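Local coordinates for probable transcriptional regulator (Pseudomonas aeruginosa, PDB 2HR3), which probably acts as a DNA-binding transcriptional regulator of the MarR family, built as a dimer with a winged helix-turn-helix in each subunit, at residues G49-T52 with P53-A57; S64-L67 with A68-R72; L137-R140 with L141-E145. One frame throughout, in Å; residues are numbered along the deposited sequence.

How the interactions relate
Interactions 1 and 2 belong to the winged helix-turn-helix part and pack against each other through helices 53-59 and 64-76; their centres lie 11 Å apart. Interaction 3 lies at the end of helix 125-142, with its nearest atoms about 14 Å from interaction 1 and about 21 Å from interaction 2. All three rest on backbone hydrogen bonds, but their side chains differ. Interaction 1 is partly buried and starts a helix with a threonine cap. Interaction 2 is a surface contact within a helix, with leucines on its inner side. Interaction 3, again partly buried, finishes a helix and is the most involved with the second subunit, which interaction 2 touches more lightly.

Interaction 1. Residues G49-T52 with P53-A57; sequences GDVT and PSELA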
ATOM      1  N   GLY A  49      -4.340  -4.809  18.038  1.00 69.05           N
ATOM      2  CA  GLY A  49      -5.616  -5.437  18.156  1.00 69.34           C
ATOM      3  C   GLY A  49      -6.580  -4.949  19.209  1.00 70.18           C
ATOM      4  O   GLY A  49      -7.617  -5.616  19.353  1.00 71.41           O
ATOM      5  N   ASP A  50      -6.275  -3.868  19.972  1.00 69.82           N
ATOM      6  CA  ASP A  50      -7.274  -3.300  20.906  1.00 69.46           C
ATOM      7  C   ASP A  50      -7.294  -1.775  20.880  1.00 67.71           C
ATOM      8  O   ASP A  50      -6.888  -1.115  21.831  1.00 68.50           O
ATOM      9  CB  ASP A  50      -7.060  -3.820  22.317  1.00 70.33           C
ATOM     10  CG  ASP A  50      -7.931  -3.102  23.350  1.00 74.35           C
ATOM     11  OD1 ASP A  50      -9.170  -3.059  23.135  1.00 78.89           O
ATOM     12  OD2 ASP A  50      -7.374  -2.589  24.368  1.00 75.83           O
ATOM     13  N   VAL A  51      -7.917  -1.245  19.834  1.00 65.42           N
ATOM     14  CA  VAL A  51      -7.678   0.084  19.317  1.00 62.74           C
ATOM     15  C   VAL A  51      -8.927   0.932  19.178  1.00 59.99           C
ATOM     16  O   VAL A  51      -9.991   0.446  18.864  1.00 57.45           O
ATOM     17  CB  VAL A  51      -7.018  -0.024  17.874  1.00 63.81           C
ATOM     18  CG1 VAL A  51      -5.544  -0.431  17.970  1.00 64.96           C
ATOM     19  CG2 VAL A  51      -7.753  -1.044  16.959  1.00 63.59           C
ATOM     20  N   THR A  52      -8.772   2.239  19.378  1.00 59.08           N
ATOM     21  CA  THR A  52      -9.851   3.191  19.150  1.00 57.64           C
ATOM     22  C   THR A  52     -10.060   3.333  17.643  1.00 57.94           C
ATOM     23  O   THR A  52      -9.091   3.294  16.849  1.00 57.74           O
ATOM     24  CB  THR A  52      -9.578   4.648  19.780  1.00 56.96           C
ATOM     25  OG1 THR A  52      -8.245   5.075  19.497  1.00 53.97           O
ATOM     26  CG2 THR A  52      -9.745   4.665  21.291  1.00 56.02           C
ATOM     27  N   PRO A  53     -11.307   3.552  17.240  1.00 57.84           N
ATOM     28  CA  PRO A  53     -11.550   4.014  15.895  1.00 58.13           C
ATOM     29  C   PRO A  53     -10.598   5.103  15.414  1.00 59.17           C
ATOM     30  O   PRO A  53     -10.075   4.995  14.264  1.00 60.36           O
ATOM     31  CB  PRO A  53     -12.983   4.525  15.974  1.00 57.75           C
ATOM     32  CG  PRO A  53     -13.616   3.524  16.952  1.00 58.36           C
ATOM     33  CD  PRO A  53     -12.563   3.367  17.995  1.00 57.82           C
ATOM     34  N   SER A  54     -10.406   6.132  16.254  1.00 59.47           N
ATOM     35  CA  SER A  54      -9.507   7.272  16.001  1.00 60.04           C
ATOM     36  C   SER A  54      -8.073   6.893  15.693  1.00 59.57           C
ATOM     37  O   SER A  54      -7.465   7.431  14.823  1.00 59.40           O
ATOM     38  CB  SER A  54      -9.465   8.175  17.226  1.00 60.23           C
ATOM     39  OG  SER A  54     -10.572   9.056  17.251  1.00 64.41           O
ATOM     40  N   GLU A  55      -7.523   5.976  16.444  1.00 60.36           N
ATOM     41  CA  GLU A  55      -6.153   5.652  16.261  1.00 61.94           C
ATOM     42  C   GLU A  55      -5.966   4.949  14.936  1.00 63.51           C
ATOM     43  O   GLU A  55      -4.950   5.113  14.257  1.00 63.45           O
ATOM     44  CB  GLU A  55      -5.687   4.756  17.391  1.00 62.88           C
ATOM     45  CG  GLU A  55      -4.218   4.443  17.334  1.00 65.81           C
ATOM     46  CD  GLU A  55      -3.822   3.441  18.371  1.00 71.77           C
ATOM     47  OE1 GLU A  55      -4.616   3.261  19.370  1.00 73.78           O
ATOM     48  OE2 GLU A  55      -2.723   2.838  18.155  1.00 72.06           O
ATOM     49  N   LEU A  56      -6.977   4.149  14.599  1.00 64.00           N
ATOM     50  CA  LEU A  56      -7.059   3.380  13.404  1.00 63.26           C
ATOM     51  C   LEU A  56      -7.225   4.302  12.197  1.00 63.66           C
ATOM     52  O   LEU A  56      -6.501   4.142  11.195  1.00 62.12           O
ATOM     53  CB  LEU A  56      -8.309   2.523  13.509  1.00 63.87           C
ATOM     54  CG  LEU A  56      -8.370   1.076  13.054  1.00 62.13           C
ATOM     55  CD1 LEU A  56      -9.872   0.651  13.201  1.00 60.28           C
ATOM     56  CD2 LEU A  56      -7.874   0.967  11.693  1.00 60.23           C
ATOM     57  N   ALA A  57      -8.213   5.204  12.258  1.00 62.80           N
ATOM     58  CA  ALA A  57      -8.353   6.198  11.216  1.00 63.85           C
ATOM     59  C   ALA A  57      -6.998   6.927  10.973  1.00 65.53           C
ATOM     60  O   ALA A  57      -6.533   7.013   9.820  1.00 66.47           O
ATOM     61  CB  ALA A  57      -9.381   7.161  11.549  1.00 63.64           C
TER
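Thr52 caps helix 53-59, the first helix of what is, from family and topology, the helix-turn-helix of a MarR winged-helix domain. Hydrogen bonds carry most of this contact. Thr52 sits at the N-cap, and its OG1 accepts from Glu55 N at 3.3 Å. The first torsion explains this: with chi1 at 45°, OG1 is tucked between the backbone N and the carbonyl carbon, which turns it over the first turn of the helix. The carbonyl of the same residue opens the helical pattern. Thr52 O takes Leu56 N at 3.2 Å, a fairly straight bond (160° at the hydrogen), and has a second, weak bond from Glu55 N at 3.1 Å. Glu55 N is thus shared between the side chain and the backbone of one residue. One residue further along, Ala57 N reaches Pro53 O at 2.7 Å, the next bond of the same series.

The van der Waals contacts follow. Glu55 runs out extended and crosses Thr52 at about a right angle, its CB 3.3 Å from Thr52 OG1. On the buried side, Val51 CG2 faces Leu56 CG at 4.5 Å, a loose apolar contact. Both side chains also pack on Ile44 of helix 32-46 and on Val94 of strand 93-96.

The loop before the cap is tied to that strand as well: Val51 and Val94 share backbone hydrogen bonds, and Gly49 O accepts from Ser95 OG. The helix start is therefore joined directly to the wing. The Glu55 carboxylate stays close to this junction, where OE1 comes within 4.1 Å of Val51 CG1.

Interaction 2. Residues S64-L67 with A68-R72; sequences SSNL and AALLR
Leu67 and Leu71, one turn apart on helix 64-76, cross obliquely and make the apolar part of this contact. Leu67 swings CG anti to its own nitrogen (chi1 -168°), which sends the branch along the helix toward the later residue; CD1 then lies 3.8 Å from Leu71 CG. Leu71 takes the other common position, CG beside its backbone N, and this holds it close over the preceding turn: Leu71 CG is 3.0 Å from Leu67 O, an unusually short approach that may partly reflect the accuracy of the model. The same carbonyl oxygen accepts Leu71 N at 2.9 Å, so backbone bond and side-chain contact gather at one atom.

Asn66 and Leu70 are arranged differently. They lie side by side and point the same way, with Asn66 OD1 3.9 Å from Leu70 CD1, a polar atom against a methyl. Behind them Leu70 N donates to Asn66 O at 3.3 Å, and Ala69 N adds a weak bond to that oxygen. Earlier in the helix Ala68 N reaches Ser64 O at 3.2 Å.

In MarR proteins the second helix of the helix-turn-helix reads DNA, and helix 64-76 probably has that role here. Asn66 packs on Asn66 of the second subunit, and Leu70 on its Arg63. Inward, Leu67 and Leu71 rest on Val40 of helix 32-46, while Leu56 of helix 53-59 packs on both, with Ala57 beside Leu67 and Pro53 beside Leu71.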
ATOM      1  N   SER A  64     -12.422   9.662   9.504  1.00 72.88           N
ATOM      2  CA  SER A  64     -13.332   9.309  10.622  1.00 71.90           C
ATOM      3  C   SER A  64     -14.700   8.831  10.114  1.00 71.54           C
ATOM      4  O   SER A  64     -15.122   7.706  10.384  1.00 71.14           O
ATOM      5  CB  SER A  64     -13.467  10.507  11.576  1.00 71.20           C
ATOM      6  OG  SER A  64     -13.885  10.115  12.885  1.00 70.46           O
ATOM      7  N   SER A  65     -15.356   9.673   9.325  1.00 71.82           N
ATOM      8  CA  SER A  65     -16.683   9.362   8.729  1.00 72.17           C
ATOM      9  C   SER A  65     -16.768   7.989   8.064  1.00 71.65           C
ATOM     10  O   SER A  65     -17.802   7.367   8.074  1.00 72.32           O
ATOM     11  CB  SER A  65     -17.099  10.455   7.701  1.00 72.39           C
ATOM     12  OG  SER A  65     -16.218  10.483   6.556  1.00 73.41           O
ATOM     13  N   ASN A  66     -15.664   7.526   7.495  1.00 71.36           N
ATOM     14  CA  ASN A  66     -15.651   6.411   6.527  1.00 70.56           C
ATOM     15  C   ASN A  66     -15.413   5.035   7.167  1.00 69.34           C
ATOM     16  O   ASN A  66     -16.076   4.032   6.875  1.00 68.21           O
ATOM     17  CB  ASN A  66     -14.540   6.722   5.528  1.00 70.66           C
ATOM     18  CG  ASN A  66     -14.556   5.805   4.375  1.00 73.27           C
ATOM     19  OD1 ASN A  66     -13.991   4.706   4.431  1.00 78.08           O
ATOM     20  ND2 ASN A  66     -15.234   6.218   3.304  1.00 76.85           N
ATOM     21  N   LEU A  67     -14.408   5.037   8.038  1.00 68.69           N
ATOM     22  CA  LEU A  67     -14.160   4.016   9.046  1.00 67.66           C
ATOM     23  C   LEU A  67     -15.392   3.661   9.918  1.00 67.10           C
ATOM     24  O   LEU A  67     -15.579   2.506  10.346  1.00 65.53           O
ATOM     25  CB  LEU A  67     -13.027   4.504   9.968  1.00 67.22           C
ATOM     26  CG  LEU A  67     -12.519   3.360  10.854  1.00 67.12           C
ATOM     27  CD1 LEU A  67     -12.151   2.087  10.030  1.00 65.33           C
ATOM     28  CD2 LEU A  67     -11.395   3.810  11.697  1.00 67.05           C
ATOM     29  N   ALA A  68     -16.218   4.659  10.200  1.00 66.80           N
ATOM     30  CA  ALA A  68     -17.340   4.432  11.102  1.00 66.95           C
ATOM     31  C   ALA A  68     -18.223   3.394  10.424  1.00 66.01           C
ATOM     32  O   ALA A  68     -18.617   2.399  11.013  1.00 67.06           O
ATOM     33  CB  ALA A  68     -18.063   5.729  11.392  1.00 66.76           C
ATOM     34  N   ALA A  69     -18.408   3.575   9.139  1.00 65.17           N
ATOM     35  CA  ALA A  69     -19.243   2.697   8.355  1.00 64.83           C
ATOM     36  C   ALA A  69     -18.684   1.299   8.061  1.00 64.46           C
ATOM     37  O   ALA A  69     -19.456   0.344   7.975  1.00 64.07           O
ATOM     38  CB  ALA A  69     -19.603   3.416   7.045  1.00 65.38           C
ATOM     39  N   LEU A  70     -17.369   1.175   7.826  1.00 64.25           N
ATOM     40  CA  LEU A  70     -16.750  -0.144   7.615  1.00 63.42           C
ATOM     41  C   LEU A  70     -16.668  -0.905   8.921  1.00 63.07           C
ATOM     42  O   LEU A  70     -16.660  -2.120   8.927  1.00 62.35           O
ATOM     43  CB  LEU A  70     -15.335  -0.018   7.051  1.00 64.11           C
ATOM     44  CG  LEU A  70     -15.195   0.438   5.600  1.00 63.91           C
ATOM     45  CD1 LEU A  70     -13.817   0.919   5.379  1.00 64.12           C
ATOM     46  CD2 LEU A  70     -15.542  -0.695   4.658  1.00 64.83           C
ATOM     47  N   LEU A  71     -16.550  -0.181  10.021  1.00 63.66           N
ATOM     48  CA  LEU A  71     -16.523  -0.784  11.359  1.00 64.32           C
ATOM     49  C   LEU A  71     -17.878  -1.318  11.666  1.00 65.05           C
ATOM     50  O   LEU A  71     -18.009  -2.413  12.183  1.00 65.22           O
ATOM     51  CB  LEU A  71     -16.119   0.227  12.423  1.00 63.48           C
ATOM     52  CG  LEU A  71     -14.643   0.614  12.440  1.00 63.28           C
ATOM     53  CD1 LEU A  71     -14.407   1.550  13.669  1.00 62.20           C
ATOM     54  CD2 LEU A  71     -13.677  -0.644  12.420  1.00 61.90           C
ATOM     55  N   ARG A  72     -18.891  -0.544  11.314  1.00 66.08           N
ATOM     56  CA  ARG A  72     -20.241  -1.054  11.314  1.00 67.72           C
ATOM     57  C   ARG A  72     -20.408  -2.365  10.557  1.00 67.25           C
ATOM     58  O   ARG A  72     -21.027  -3.292  11.097  1.00 67.50           O
ATOM     59  CB  ARG A  72     -21.214   0.019  10.807  1.00 67.97           C
ATOM     60  CG  ARG A  72     -21.520   1.077  11.901  1.00 70.09           C
ATOM     61  CD  ARG A  72     -22.702   1.984  11.549  1.00 71.20           C
ATOM     62  NE  ARG A  72     -22.275   3.200  10.825  1.00 73.81           N
ATOM     63  CZ  ARG A  72     -22.150   3.327   9.494  1.00 74.63           C
ATOM     64  NH1 ARG A  72     -22.377   2.311   8.655  1.00 75.21           N
ATOM     65  NH2 ARG A  72     -21.776   4.501   8.986  1.00 75.66           N
TER

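Interaction 3. Residues L137-R140 with L141-E145; sequences LLTR and LAQFE
The amide of Gln143 lies against the methyl of Thr139, with NE2 3.4 Å and CD 3.6 Å from Thr139 CG2. Thr139 is in the last turn of helix 125-142, a helix of the dimer-forming part of this MarR-type fold, and Gln143 is the residue just after it; their side chains run side by side and point the same way. Thr139 places CG2 anti to its nitrogen, while Gln143 keeps CG beside its own N (chi1 -59°) and is extended beyond, which carries the amide alongside that methyl. Gln143 CG also passes 3.2 Å from Thr139 O.

A second flat group is the guanidinium of Arg140. One face has Leu137 CD2 3.8 Å above the plane, offset toward the rim. NH2 finds its partners in the second subunit: a salt bridge with Glu127 OE2 and a hydrogen bond with Cys122 O of that chain. The side chain of Phe144, which carries the third flat group, packs on Ala121 of the same subunit.

Underneath, the helix runs out in regular order. Leu141 N bonds to Leu137 O, and Ala142 N to Leu138 O at 2.8 Å. Gln143 N then reaches Thr139 O at 3.0 Å, with a weak second bond to Arg140 O. Gln143, the first residue to leave helical backbone angles, thus has an N-H that reaches both oxygens. Leu138 and Leu141 both pack on Leu13 of helix 4-26.

Beyond the helix, Phe144 O accepts from Arg23 NH2 of the second subunit. The backbone turn leading there is closed by Phe144 N donating to Leu141 O at 3.2 Å.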
ATOM      1  N   LEU A 137      16.201  -4.278   5.046  1.00 50.45           N
ATOM      2  CA  LEU A 137      16.649  -2.862   4.985  1.00 47.81           C
ATOM      3  C   LEU A 137      15.434  -1.985   4.658  1.00 46.44           C
ATOM      4  O   LEU A 137      15.451  -0.795   4.870  1.00 44.10           O
ATOM      5  CB  LEU A 137      17.743  -2.665   3.934  1.00 47.51           C
ATOM      6  CG  LEU A 137      19.067  -3.458   4.032  1.00 46.96           C
ATOM      7  CD1 LEU A 137      19.891  -3.264   2.757  1.00 41.22           C
ATOM      8  CD2 LEU A 137      19.883  -3.044   5.262  1.00 45.54           C
ATOM      9  N   LEU A 138      14.377  -2.615   4.124  1.00 46.41           N
ATOM     10  CA  LEU A 138      13.121  -1.945   3.779  1.00 46.40           C
ATOM     11  C   LEU A 138      12.399  -1.535   5.057  1.00 47.26           C
ATOM     12  O   LEU A 138      11.858  -0.422   5.156  1.00 45.62           O
ATOM     13  CB  LEU A 138      12.267  -2.848   2.885  1.00 47.45           C
ATOM     14  CG  LEU A 138      12.964  -3.348   1.530  1.00 46.80           C
ATOM     15  CD1 LEU A 138      12.010  -4.133   0.710  1.00 48.88           C
ATOM     16  CD2 LEU A 138      13.501  -2.191   0.697  1.00 44.10           C
ATOM     17  N   THR A 139      12.445  -2.438   6.030  1.00 48.44           N
ATOM     18  CA  THR A 139      11.975  -2.201   7.396  1.00 49.52           C
ATOM     19  C   THR A 139      12.757  -1.049   8.043  1.00 49.01           C
ATOM     20  O   THR A 139      12.196  -0.146   8.636  1.00 49.85           O
ATOM     21  CB  THR A 139      12.181  -3.443   8.265  1.00 50.83           C
ATOM     22  OG1 THR A 139      11.586  -4.596   7.655  1.00 54.26           O
ATOM     23  CG2 THR A 139      11.618  -3.222   9.753  1.00 53.28           C
ATOM     24  N   ARG A 140      14.062  -1.054   7.920  1.00 48.80           N
ATOM     25  CA  ARG A 140      14.820   0.037   8.494  1.00 48.22           C
ATOM     26  C   ARG A 140      14.459   1.378   7.894  1.00 47.46           C
ATOM     27  O   ARG A 140      14.237   2.312   8.630  1.00 47.33           O
ATOM     28  CB  ARG A 140      16.254  -0.207   8.286  1.00 48.97           C
ATOM     29  CG  ARG A 140      17.072   0.524   9.241  1.00 52.06           C
ATOM     30  CD  ARG A 140      18.182  -0.394   9.594  1.00 57.37           C
ATOM     31  NE  ARG A 140      19.410   0.028   8.962  1.00 59.18           N
ATOM     32  CZ  ARG A 140      20.424  -0.781   8.742  1.00 58.51           C
ATOM     33  NH1 ARG A 140      20.321  -2.047   9.063  1.00 59.70           N
ATOM     34  NH2 ARG A 140      21.532  -0.315   8.192  1.00 58.62           N
ATOM     35  N   LEU A 141      14.254   1.451   6.577  1.00 46.36           N
ATOM     36  CA  LEU A 141      13.819   2.709   5.955  1.00 45.36           C
ATOM     37  C   LEU A 141      12.370   3.051   6.361  1.00 47.06           C
ATOM     38  O   LEU A 141      12.077   4.255   6.603  1.00 47.03           O
ATOM     39  CB  LEU A 141      13.885   2.610   4.440  1.00 45.35           C
ATOM     40  CG  LEU A 141      15.268   2.339   3.793  1.00 44.44           C
ATOM     41  CD1 LEU A 141      15.124   1.855   2.379  1.00 39.97           C
ATOM     42  CD2 LEU A 141      16.032   3.656   3.874  1.00 40.57           C
ATOM     43  N   ALA A 142      11.500   2.028   6.478  1.00 46.04           N
ATOM     44  CA  ALA A 142      10.136   2.230   6.973  1.00 48.85           C
ATOM     45  C   ALA A 142      10.033   2.791   8.395  1.00 50.95           C
ATOM     46  O   ALA A 142       9.104   3.489   8.659  1.00 51.94           O
ATOM     47  CB  ALA A 142       9.274   0.920   6.856  1.00 48.62           C
ATOM     48  N   GLN A 143      11.000   2.487   9.276  1.00 52.84           N
ATOM     49  CA  GLN A 143      10.996   2.884  10.646  1.00 54.10           C
ATOM     50  C   GLN A 143      11.942   4.060  10.856  1.00 55.89           C
ATOM     51  O   GLN A 143      12.250   4.403  11.965  1.00 56.14           O
ATOM     52  CB  GLN A 143      11.495   1.742  11.509  1.00 54.21           C
ATOM     53  CG  GLN A 143      10.705   0.484  11.415  1.00 56.19           C
ATOM     54  CD  GLN A 143      11.350  -0.652  12.240  1.00 59.97           C
ATOM     55  OE1 GLN A 143      12.541  -0.602  12.597  1.00 58.50           O
ATOM     56  NE2 GLN A 143      10.553  -1.673  12.559  1.00 60.84           N
ATOM     57  N   PHE A 144      12.436   4.661   9.782  1.00 58.09           N
ATOM     58  CA  PHE A 144      13.349   5.776   9.922  1.00 58.07           C
ATOM     59  C   PHE A 144      12.703   6.963  10.647  1.00 60.44           C
ATOM     60  O   PHE A 144      11.559   7.315  10.360  1.00 60.16           O
ATOM     61  CB  PHE A 144      13.751   6.217   8.526  1.00 57.57           C
ATOM     62  CG  PHE A 144      14.604   7.429   8.476  1.00 56.22           C
ATOM     63  CD1 PHE A 144      15.913   7.378   8.915  1.00 57.32           C
ATOM     64  CD2 PHE A 144      14.113   8.616   7.948  1.00 54.30           C
ATOM     65  CE1 PHE A 144      16.731   8.498   8.840  1.00 56.40           C
ATOM     66  CE2 PHE A 144      14.903   9.713   7.841  1.00 55.61           C
ATOM     67  CZ  PHE A 144      16.234   9.663   8.284  1.00 56.23           C
ATOM     68  N   GLU A 145      13.463   7.582  11.565  1.00 62.66           N
ATOM     69  CA  GLU A 145      13.147   8.891  12.171  1.00 64.81           C
ATOM     70  C   GLU A 145      14.349   9.792  11.922  1.00 65.99           C
ATOM     71  O   GLU A 145      15.500   9.369  12.134  1.00 65.30           O
ATOM     72  CB  GLU A 145      12.918   8.771  13.675  1.00 64.71           C
ATOM     73  CG  GLU A 145      11.459   8.564  14.082  1.00 67.87           C
ATOM     74  CD  GLU A 145      10.741   9.819  14.708  1.00 70.44           C
ATOM     75  OE1 GLU A 145       9.523   9.672  14.971  1.00 71.17           O
ATOM     76  OE2 GLU A 145      11.340  10.927  14.925  1.00 69.53           O
TER